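Local coordinates for protein putative hydrolase (Acinetobacter sp. NBRC 100985, PDB 4XUK) that probably hydrolyses organophosphorus triesters and lactones at a two-zinc centre of the metallo-beta-lactamase superfamily, at residues 16-24 against 83-94. The protein carries 2 engineered substitutions. Sequence-based numbering, arbitrary orientation.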
loop_
_atom_site.group_PDB
_atom_site.type_symbol
_atom_site.label_atom_id
_atom_site.label_comp_id
_atom_site.label_asym_id
_atom_site.label_seq_id
_atom_site.Cartn_x
_atom_site.Cartn_y
_atom_site.Cartn_z
ATOM N N ILE A 16 1.525 13.797 -8.455
ATOM C CA ILE A 16 1.593 12.611 -9.292
ATOM C C ILE A 16 0.425 11.705 -8.916
ATOM O O ILE A 16 0.224 11.396 -7.745
ATOM C CB ILE A 16 2.922 11.865 -9.085
ATOM C CG1 ILE A 16 4.084 12.768 -9.502
ATOM C CG2 ILE A 16 2.926 10.562 -9.880
ATOM C CD1 ILE A 16 5.455 12.298 -9.045
ATOM N N THR A 17 -0.359 11.297 -9.907
ATOM C CA THR A 17 -1.478 10.406 -9.652
ATOM C C THR A 17 -1.147 9.016 -10.167
ATOM O O THR A 17 -0.947 8.828 -11.374
ATOM C CB THR A 17 -2.748 10.894 -10.352
ATOM O OG1 THR A 17 -2.957 12.287 -10.058
ATOM C CG2 THR A 17 -3.952 10.093 -9.884
ATOM N N ALA A 18 -1.092 8.043 -9.261
ATOM C CA ALA A 18 -0.909 6.650 -9.669
ATOM C C ALA A 18 -2.239 6.164 -10.207
ATOM O O ALA A 18 -3.279 6.414 -9.584
ATOM C CB ALA A 18 -0.475 5.795 -8.488
ATOM N N LEU A 19 -2.208 5.491 -11.355
ATOM C CA LEU A 19 -3.421 4.970 -11.983
ATOM C C LEU A 19 -3.291 3.476 -12.252
ATOM O O LEU A 19 -2.318 3.032 -12.880
ATOM C CB LEU A 19 -3.675 5.687 -13.312
ATOM C CG LEU A 19 -3.874 7.195 -13.237
ATOM C CD1 LEU A 19 -4.062 7.788 -14.641
ATOM C CD2 LEU A 19 -5.069 7.517 -12.335
ATOM N N LEU A 20 -4.272 2.704 -11.787
ATOM C CA LEU A 20 -4.251 1.244 -11.947
ATOM C C LEU A 20 -4.912 0.833 -13.261
ATOM O O LEU A 20 -6.017 1.295 -13.582
ATOM C CB LEU A 20 -4.955 0.557 -10.765
ATOM C CG LEU A 20 -4.983 -0.985 -10.777
ATOM C CD1 LEU A 20 -3.571 -1.574 -10.775
ATOM C CD2 LEU A 20 -5.765 -1.543 -9.604
ATOM N N ASP A 21 -4.232 -0.018 -14.025
ATOM C CA ASP A 21 -4.809 -0.561 -15.244
ATOM C C ASP A 21 -5.450 -1.912 -14.982
ATOM O O ASP A 21 -6.427 -2.282 -15.626
ATOM C CB ASP A 21 -3.754 -0.716 -16.351
ATOM C CG ASP A 21 -4.380 -0.768 -17.729
ATOM O OD1 ASP A 21 -5.168 0.153 -18.066
ATOM O OD2 ASP A 21 -4.111 -1.726 -18.479
ATOM N N GLY A 22 -4.906 -2.650 -14.026
ATOM C CA GLY A 22 -5.382 -3.996 -13.761
ATOM C C GLY A 22 -4.282 -4.802 -13.111
ATOM O O GLY A 22 -3.194 -4.267 -12.845
ATOM N N THR A 23 -4.556 -6.083 -12.877
ATOM C CA THR A 23 -3.633 -6.957 -12.170
ATOM C C THR A 23 -3.456 -8.264 -12.936
ATOM O O THR A 23 -4.442 -8.923 -13.281
ATOM C CB THR A 23 -4.165 -7.275 -10.769
ATOM O OG1 THR A 23 -4.455 -6.054 -10.078
ATOM C CG2 THR A 23 -3.137 -8.053 -9.980
ATOM N N ASN A 24 -2.226 -8.641 -13.202
ATOM C CA ASN A 24 -1.961 -9.951 -13.739
ATOM C C ASN A 24 -1.495 -10.965 -12.729
ATOM O O ASN A 24 -1.010 -10.611 -11.711
ATOM C CB ASN A 24 -0.955 -9.920 -14.845
ATOM C CG ASN A 24 -1.466 -9.249 -16.077
ATOM O OD1 ASN A 24 -2.625 -9.130 -16.323
ATOM N ND2 ASN A 24 -0.566 -8.796 -16.838
ATOM N N HIS A 83 -9.492 -7.986 -18.447
ATOM C CA HIS A 83 -9.148 -7.666 -17.056
ATOM C C HIS A 83 -8.279 -6.412 -16.882
ATOM O O HIS A 83 -8.158 -5.896 -15.770
ATOM C CB HIS A 83 -8.537 -8.870 -16.325
ATOM C CG HIS A 83 -7.216 -9.309 -16.874
ATOM N ND1 HIS A 83 -7.035 -9.643 -18.200
ATOM C CD2 HIS A 83 -6.010 -9.465 -16.278
ATOM C CE1 HIS A 83 -5.773 -9.983 -18.397
ATOM N NE2 HIS A 83 -5.129 -9.884 -17.247
ATOM N N LEU A 84 -7.679 -5.924 -17.969
ATOM C CA LEU A 84 -6.890 -4.692 -17.908
ATOM C C LEU A 84 -7.645 -3.549 -18.581
ATOM O O LEU A 84 -8.803 -3.719 -18.968
ATOM C CB LEU A 84 -5.526 -4.904 -18.563
ATOM C CG LEU A 84 -4.754 -6.136 -18.084
ATOM C CD1 LEU A 84 -3.464 -6.345 -18.891
ATOM C CD2 LEU A 84 -4.447 -6.056 -16.587
ATOM N N GLY A 85 -7.009 -2.381 -18.702
ATOM C CA GLY A 85 -7.626 -1.261 -19.397
ATOM C C GLY A 85 -8.288 -0.230 -18.492
ATOM O O GLY A 85 -8.982 0.673 -18.982
ATOM N N SER A 86 -8.079 -0.343 -17.180
ATOM C CA SER A 86 -8.734 0.566 -16.226
ATOM C C SER A 86 -8.118 1.965 -16.122
ATOM O O SER A 86 -8.668 2.822 -15.427
ATOM C CB SER A 86 -8.775 -0.062 -14.824
ATOM O OG SER A 86 -9.701 -1.124 -14.768
ATOM N N VAL A 87 -6.986 2.204 -16.786
ATOM C CA VAL A 87 -6.271 3.477 -16.607
ATOM C C VAL A 87 -7.153 4.697 -16.830
ATOM O O VAL A 87 -7.167 5.615 -16.006
ATOM C CB VAL A 87 -4.995 3.576 -17.481
ATOM C CG1 VAL A 87 -4.578 5.043 -17.667
ATOM C CG2 VAL A 87 -3.857 2.802 -16.841
ATOM N N LEU A 88 -7.909 4.707 -17.921
ATOM C CA LEU A 88 -8.722 5.898 -18.234
ATOM C C LEU A 88 -9.858 6.096 -17.232
ATOM O O LEU A 88 -10.163 7.230 -16.834
ATOM C CB LEU A 88 -9.274 5.848 -19.668
ATOM C CG LEU A 88 -10.052 7.082 -20.149
ATOM C CD1 LEU A 88 -9.263 8.376 -19.926
ATOM C CD2 LEU A 88 -10.445 6.938 -21.627
ATOM N N SER A 89 -10.474 4.995 -16.818
ATOM C CA SER A 89 -11.566 5.067 -15.860
ATOM C C SER A 89 -11.082 5.629 -14.535
ATOM O O SER A 89 -11.780 6.410 -13.910
ATOM C CB SER A 89 -12.183 3.688 -15.628
ATOM O OG SER A 89 -13.065 3.771 -14.529
ATOM N N ASN A 90 -9.872 5.251 -14.126
ATOM C CA ASN A 90 -9.309 5.766 -12.877
ATOM C C ASN A 90 -8.805 7.210 -12.994
ATOM O O ASN A 90 -8.829 7.958 -12.012
ATOM C CB ASN A 90 -8.217 4.821 -12.344
ATOM C CG ASN A 90 -8.794 3.541 -11.738
ATOM O OD1 ASN A 90 -9.800 3.579 -11.021
ATOM N ND2 ASN A 90 -8.166 2.399 -12.035
ATOM N N LEU A 91 -8.352 7.600 -14.186
ATOM C CA LEU A 91 -8.011 9.000 -14.442
ATOM C C LEU A 91 -9.231 9.885 -14.187
ATOM O O LEU A 91 -9.144 10.916 -13.496
ATOM C CB LEU A 91 -7.513 9.163 -15.879
ATOM C CG LEU A 91 -6.983 10.518 -16.335
ATOM C CD1 LEU A 91 -5.905 10.315 -17.386
ATOM C CD2 LEU A 91 -8.120 11.353 -16.907
ATOM N N LYS A 92 -10.371 9.466 -14.730
ATOM C CA LYS A 92 -11.626 10.202 -14.543
ATOM C C LYS A 92 -12.108 10.139 -13.093
ATOM O O LYS A 92 -12.619 11.115 -12.554
ATOM C CB LYS A 92 -12.695 9.670 -15.506
ATOM C CG LYS A 92 -12.365 9.936 -16.984
ATOM C CD LYS A 92 -13.227 9.076 -17.930
ATOM C CE LYS A 92 -12.886 9.371 -19.385
ATOM N NZ LYS A 92 -13.656 8.542 -20.369
ATOM N N ALA A 93 -11.912 8.999 -12.448
ATOM C CA ALA A 93 -12.325 8.855 -11.056
ATOM C C ALA A 93 -11.492 9.758 -10.152
ATOM O O ALA A 93 -11.979 10.244 -9.120
ATOM C CB ALA A 93 -12.210 7.393 -10.619
ATOM N N SER A 94 -10.238 9.980 -10.544
ATOM C CA SER A 94 -9.318 10.792 -9.758
ATOM C C SER A 94 -9.680 12.269 -9.829
ATOM O O SER A 94 -9.183 13.071 -9.032
ATOM C CB SER A 94 -7.886 10.609 -10.252
ATOM O OG SER A 94 -7.669 11.385 -11.418
HETATM O O HOH W 1 -9.282 -3.709 -15.469
HETATM O O HOH W 2 -7.369 -6.677 -13.160
#
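D21, on a strand of the first beta-sheet of the metallo-beta-lactamase fold, holds the turn leading into helix 87-93, which packs on that sheet roughly antiparallel to the strand (146° between the short segments). Its side chain crosses that of L84 at about a right angle; with CG anti to the backbone N (chi1 -158°), the carboxylate reaches the N-H groups of the turn. OD1 accepts V87 N at 3.0 Å on its anti side, and OD2 takes G85 N from above the carboxylate plane; A76 N is a further donor to OD2. Several N-H groups thus converge on one buried carboxylate, probably favouring its charged form. The backbone takes part too: D21 O accepts S86 N at 3.0 Å, and N90 ND2 reaches L20 O at 2.9 Å. N90 OD1 accepts G5 N, so bonds at both ends of the amide probably fix its rotation. Farther along the helix, L19 CD1 meets L91 CB at 3.9 Å and V87 CG1 at 4.1 Å, while Y6 of strand 6-11 also touches L19. Toward the zinc centre, G22 CA lies 3.6 Å from L84 CD2. One water joins T23 N to H83 O; T23 OG1 turns instead to D291 of the second subunit. L84 CG sits over one face of the H83 ring, whose NE2 donates to N24 OD1 at 2.8 Å, with OD1 23° out of the ring plane.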